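Local coordinates for glycerol dehydratase (Clostridium butyricum, PDB 1R9D), which probably dehydrates glycerol without vitamin B12, working by the radical chemistry of the glycyl-radical enzyme family, at residues L745-Q748 / K753-D756; A766-I769 / I775-D778. All coordinates share one frame; numbering follows the deposited sequence.

Both contacts lie in the C-terminal part of the chain, in series and with centres about 10 Å apart. Interaction 1 folds the loop after helix 741-749 back on that helix; it is partly buried, made by van der Waals contact without a hydrogen bond across its two segments, and about 25 Å from the centre of the chain. Interaction 2, about 17 Å from that centre and buried, joins the end of strand 765-767 to helix 773-781 through a hydrogen bond and a stacked amide. The two share a seam: A747 CB packs on F768 CD2 at 3.5 Å, and Q755 O is a probable hydrogen-bond partner of Q767 NE2 at 2.8 Å.

Interaction 1. Residues L745-Q748 / K753-D756; sequences LAAQ and KYQD
Within the glycyl-radical region, the end of helix 741-749 is met by the loop that follows it, and Y754 of that loop lays its side chain across A746 and A747. The backbones come closest at A747 and Y754, whose CA atoms are 5.6 Å apart, near enough for the tyrosine to touch main chain as well as methyl groups. Its CG stands anti to its own carbonyl carbon (chi1 -62°), which carries the ring along the helix surface from A747 to A746.

Contact is graded along the side chain. At the root, Y754 CB meets A747 CB at 3.9 Å. Further out, Y754 CD1 is 3.7 Å from A747 CA, and A747 N lies over one face of the Y754 ring, 4.0 Å above its plane and displaced toward the rim. The helix backbone is thus part of the surface the aromatic group rests on.

This helix-loop return leads directly into strand 758-760, which pairs antiparallel with strand 765-767; the intervening turn holds G763, the predicted site of the glycine radical, which carries no radical in this structure. At the far end of the tyrosine, A746 CB approaches obliquely, reaching Y754 CZ at 3.7 Å. A746 CB also lies 3.4 Å from Y754 OH, an approach that is van der Waals in kind. No hydrogen bond joins the two segments, and the 138 Å² buried between them, both sides summed, comes from these three residues alone.

A747 has further neighbours, so its small side chain touches Y754 and L757 of the loop and also F768, which follows strand 765-767. Q748, one residue on, turns away from the loop and sends NE2 to N777 OD1 of helix 773-781.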
loop_
_atom_site.group_PDB
_atom_site.type_symbol
_atom_site.label_atom_id
_atom_site.label_comp_id
_atom_site.label_asym_id
_atom_site.label_seq_id
_atom_site.Cartn_x
_atom_site.Cartn_y
_atom_site.Cartn_z
ATOM N N LEU A 745 -34.474 -41.114 1.175
ATOM C CA LEU A 745 -35.634 -40.863 0.328
ATOM C C LEU A 745 -36.813 -40.377 1.166
ATOM O O LEU A 745 -37.584 -39.523 0.729
ATOM C CB LEU A 745 -36.019 -42.135 -0.436
ATOM C CG LEU A 745 -35.009 -42.618 -1.483
ATOM C CD1 LEU A 745 -35.515 -43.900 -2.134
ATOM C CD2 LEU A 745 -34.801 -41.541 -2.533
ATOM N N ALA A 746 -36.940 -40.920 2.371
ATOM C CA ALA A 746 -38.023 -40.538 3.271
ATOM C C ALA A 746 -37.839 -39.095 3.732
ATOM O O ALA A 746 -38.815 -38.363 3.924
ATOM C CB ALA A 746 -38.054 -41.469 4.469
ATOM N N ALA A 747 -36.579 -38.697 3.904
ATOM C CA ALA A 747 -36.238 -37.349 4.341
ATOM C C ALA A 747 -36.598 -36.304 3.293
ATOM O O ALA A 747 -36.906 -35.158 3.630
ATOM C CB ALA A 747 -34.750 -37.265 4.670
ATOM N N GLN A 748 -36.553 -36.688 2.021
ATOM C CA GLN A 748 -36.899 -35.758 0.953
ATOM C C GLN A 748 -38.407 -35.530 0.909
ATOM O O GLN A 748 -38.869 -34.428 0.604
ATOM C CB GLN A 748 -36.434 -36.287 -0.406
ATOM C CG GLN A 748 -34.928 -36.362 -0.572
ATOM C CD GLN A 748 -34.532 -36.656 -2.002
ATOM O OE1 GLN A 748 -34.889 -37.701 -2.555
ATOM N NE2 GLN A 748 -33.796 -35.732 -2.615
ATOM N N LYS A 753 -39.835 -34.660 9.549
ATOM C CA LYS A 753 -39.640 -35.855 10.364
ATOM C C LYS A 753 -38.182 -36.288 10.495
ATOM O O LYS A 753 -37.872 -37.186 11.280
ATOM C CB LYS A 753 -40.452 -37.022 9.789
ATOM C CG LYS A 753 -41.935 -36.733 9.601
ATOM C CD LYS A 753 -42.615 -36.406 10.925
ATOM C CE LYS A 753 -44.105 -36.145 10.733
ATOM N NZ LYS A 753 -44.772 -35.782 12.018
ATOM N N TYR A 754 -37.292 -35.650 9.740
ATOM C CA TYR A 754 -35.872 -36.009 9.775
ATOM C C TYR A 754 -34.926 -34.830 9.999
ATOM O O TYR A 754 -33.895 -34.718 9.332
ATOM C CB TYR A 754 -35.488 -36.722 8.475
ATOM C CG TYR A 754 -36.237 -38.013 8.258
ATOM C CD1 TYR A 754 -37.541 -38.011 7.760
ATOM C CD2 TYR A 754 -35.669 -39.234 8.613
ATOM C CE1 TYR A 754 -38.263 -39.194 7.629
ATOM C CE2 TYR A 754 -36.381 -40.423 8.487
ATOM C CZ TYR A 754 -37.678 -40.394 7.996
ATOM O OH TYR A 754 -38.392 -41.565 7.897
ATOM N N GLN A 755 -35.263 -33.961 10.945
ATOM C CA GLN A 755 -34.428 -32.795 11.225
ATOM C C GLN A 755 -33.017 -33.114 11.720
ATOM O O GLN A 755 -32.082 -32.352 11.463
ATOM C CB GLN A 755 -35.125 -31.885 12.240
ATOM C CG GLN A 755 -36.263 -31.076 11.654
ATOM C CD GLN A 755 -36.955 -30.217 12.689
ATOM O OE1 GLN A 755 -36.315 -29.421 13.388
ATOM N NE2 GLN A 755 -38.273 -30.368 12.795
ATOM N N ASP A 756 -32.858 -34.231 12.418
ATOM C CA ASP A 756 -31.555 -34.599 12.961
ATOM C C ASP A 756 -30.728 -35.529 12.072
ATOM O O ASP A 756 -29.667 -35.992 12.481
ATOM C CB ASP A 756 -31.738 -35.244 14.336
ATOM C CG ASP A 756 -32.268 -36.662 14.245
ATOM O OD1 ASP A 756 -33.165 -36.912 13.411
ATOM O OD2 ASP A 756 -31.791 -37.525 15.011
#

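Interaction 2. Residues A766-I769 / I775-D778; sequences AQFI and IQND
F768 and Q776 meet with their flat groups stacked: the amide plane of the glutamine is only 6° from the plane of the phenyl ring, although the two side chains cross at about a right angle. Q776 runs extended beyond CG and passes over one ring face. Its CB lies 3.6 Å from CZ of F768, and its CG is 4.1 Å from the centroid of the F768 ring in a CH-pi contact over the face. The amide end overlaps the CE2 side, where NE2 of Q776 is 3.5 Å from CE2 of F768.

That nitrogen also donates to the backbone of the residue it covers. Q776 NE2 reaches F768 O at 2.9 Å, with a nearly straight N-H...O angle of 165°. The acceptor lies in the plane of the amide, whereas the donor sits well above the carbonyl plane. F768 holds CG anti to its backbone N (chi1 -171°), placing the ring and the carbonyl where one glutamine can engage both.

The carbonyl belongs to the short 3-10 segment following strand 765-767, and Q776 to helix 773-781, so this pair ties the exit of the hairpin whose turn carries G763, the predicted glycyl-radical site, unmodified here, to the C-terminal helix. L744, A747 and Q748 of helix 741-749 also pack on the ring.

Because Q776 OE1 accepts a hydrogen bond from Q748 NE2, both ends of the buried amide have polar partners; the two bonds, one donated by NE2 and one accepted by OE1, settle which end is which, and the stack and bonds together restrict rotation of the amide.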
loop_
_atom_site.group_PDB
_atom_site.type_symbol
_atom_site.label_atom_id
_atom_site.label_comp_id
_atom_site.label_asym_id
_atom_site.label_seq_id
_atom_site.Cartn_x
_atom_site.Cartn_y
_atom_site.Cartn_z
ATOM N N ALA A 766 -23.404 -32.790 6.806
ATOM C CA ALA A 766 -24.417 -31.748 6.834
ATOM C C ALA A 766 -25.776 -32.292 7.214
ATOM O O ALA A 766 -26.021 -33.495 7.143
ATOM C CB ALA A 766 -24.510 -31.073 5.468
ATOM N N GLN A 767 -26.650 -31.384 7.634
ATOM C CA GLN A 767 -28.016 -31.737 7.975
ATOM C C GLN A 767 -28.645 -31.963 6.606
ATOM O O GLN A 767 -28.804 -31.025 5.818
ATOM C CB GLN A 767 -28.687 -30.566 8.696
ATOM C CG GLN A 767 -30.181 -30.720 8.918
ATOM C CD GLN A 767 -30.782 -29.498 9.592
ATOM O OE1 GLN A 767 -30.410 -28.363 9.284
ATOM N NE2 GLN A 767 -31.723 -29.721 10.506
ATOM N N PHE A 768 -28.977 -33.216 6.317
ATOM C CA PHE A 768 -29.543 -33.579 5.028
ATOM C C PHE A 768 -30.635 -32.647 4.495
ATOM O O PHE A 768 -30.592 -32.246 3.331
ATOM C CB PHE A 768 -30.072 -35.016 5.083
ATOM C CG PHE A 768 -30.493 -35.559 3.749
ATOM C CD1 PHE A 768 -29.543 -35.872 2.780
ATOM C CD2 PHE A 768 -31.841 -35.737 3.451
ATOM C CE1 PHE A 768 -29.931 -36.357 1.531
ATOM C CE2 PHE A 768 -32.238 -36.221 2.206
ATOM C CZ PHE A 768 -31.281 -36.532 1.244
ATOM N N ILE A 769 -31.606 -32.291 5.335
ATOM C CA ILE A 769 -32.698 -31.433 4.882
ATOM C C ILE A 769 -32.318 -29.981 4.601
ATOM O O ILE A 769 -33.146 -29.210 4.114
ATOM C CB ILE A 769 -33.899 -31.449 5.876
ATOM C CG1 ILE A 769 -33.492 -30.841 7.218
ATOM C CG2 ILE A 769 -34.395 -32.877 6.064
ATOM C CD1 ILE A 769 -34.660 -30.655 8.182
ATOM N N ILE A 775 -28.060 -31.623 -4.645
ATOM C CA ILE A 775 -26.963 -32.206 -3.887
ATOM C C ILE A 775 -27.457 -33.461 -3.175
ATOM O O ILE A 775 -26.730 -34.448 -3.064
ATOM C CB ILE A 775 -26.406 -31.186 -2.871
ATOM C CG1 ILE A 775 -25.850 -29.978 -3.632
ATOM C CG2 ILE A 775 -25.330 -31.829 -1.997
ATOM C CD1 ILE A 775 -25.522 -28.781 -2.751
ATOM N N GLN A 776 -28.698 -33.428 -2.695
ATOM C CA GLN A 776 -29.261 -34.597 -2.025
ATOM C C GLN A 776 -29.280 -35.765 -3.007
ATOM O O GLN A 776 -28.897 -36.885 -2.661
ATOM C CB GLN A 776 -30.695 -34.335 -1.567
ATOM C CG GLN A 776 -30.861 -33.264 -0.510
ATOM C CD GLN A 776 -32.304 -33.163 -0.049
ATOM O OE1 GLN A 776 -33.225 -33.372 -0.838
ATOM N NE2 GLN A 776 -32.506 -32.835 1.222
ATOM N N ASN A 777 -29.726 -35.494 -4.230
ATOM C CA ASN A 777 -29.807 -36.527 -5.258
ATOM C C ASN A 777 -28.442 -37.059 -5.682
ATOM O O ASN A 777 -28.310 -38.236 -6.002
ATOM C CB ASN A 777 -30.557 -36.007 -6.488
ATOM C CG ASN A 777 -32.035 -35.785 -6.215
ATOM O OD1 ASN A 777 -32.593 -36.359 -5.280
ATOM N ND2 ASN A 777 -32.676 -34.964 -7.040
ATOM N N ASP A 778 -27.430 -36.199 -5.696
ATOM C CA ASP A 778 -26.096 -36.643 -6.079
ATOM C C ASP A 778 -25.593 -37.648 -5.045
ATOM O O ASP A 778 -25.000 -38.668 -5.396
ATOM C CB ASP A 778 -25.130 -35.453 -6.167
ATOM C CG ASP A 778 -23.766 -35.847 -6.726
ATOM O OD1 ASP A 778 -22.739 -35.511 -6.096
ATOM O OD2 ASP A 778 -23.725 -36.486 -7.799
#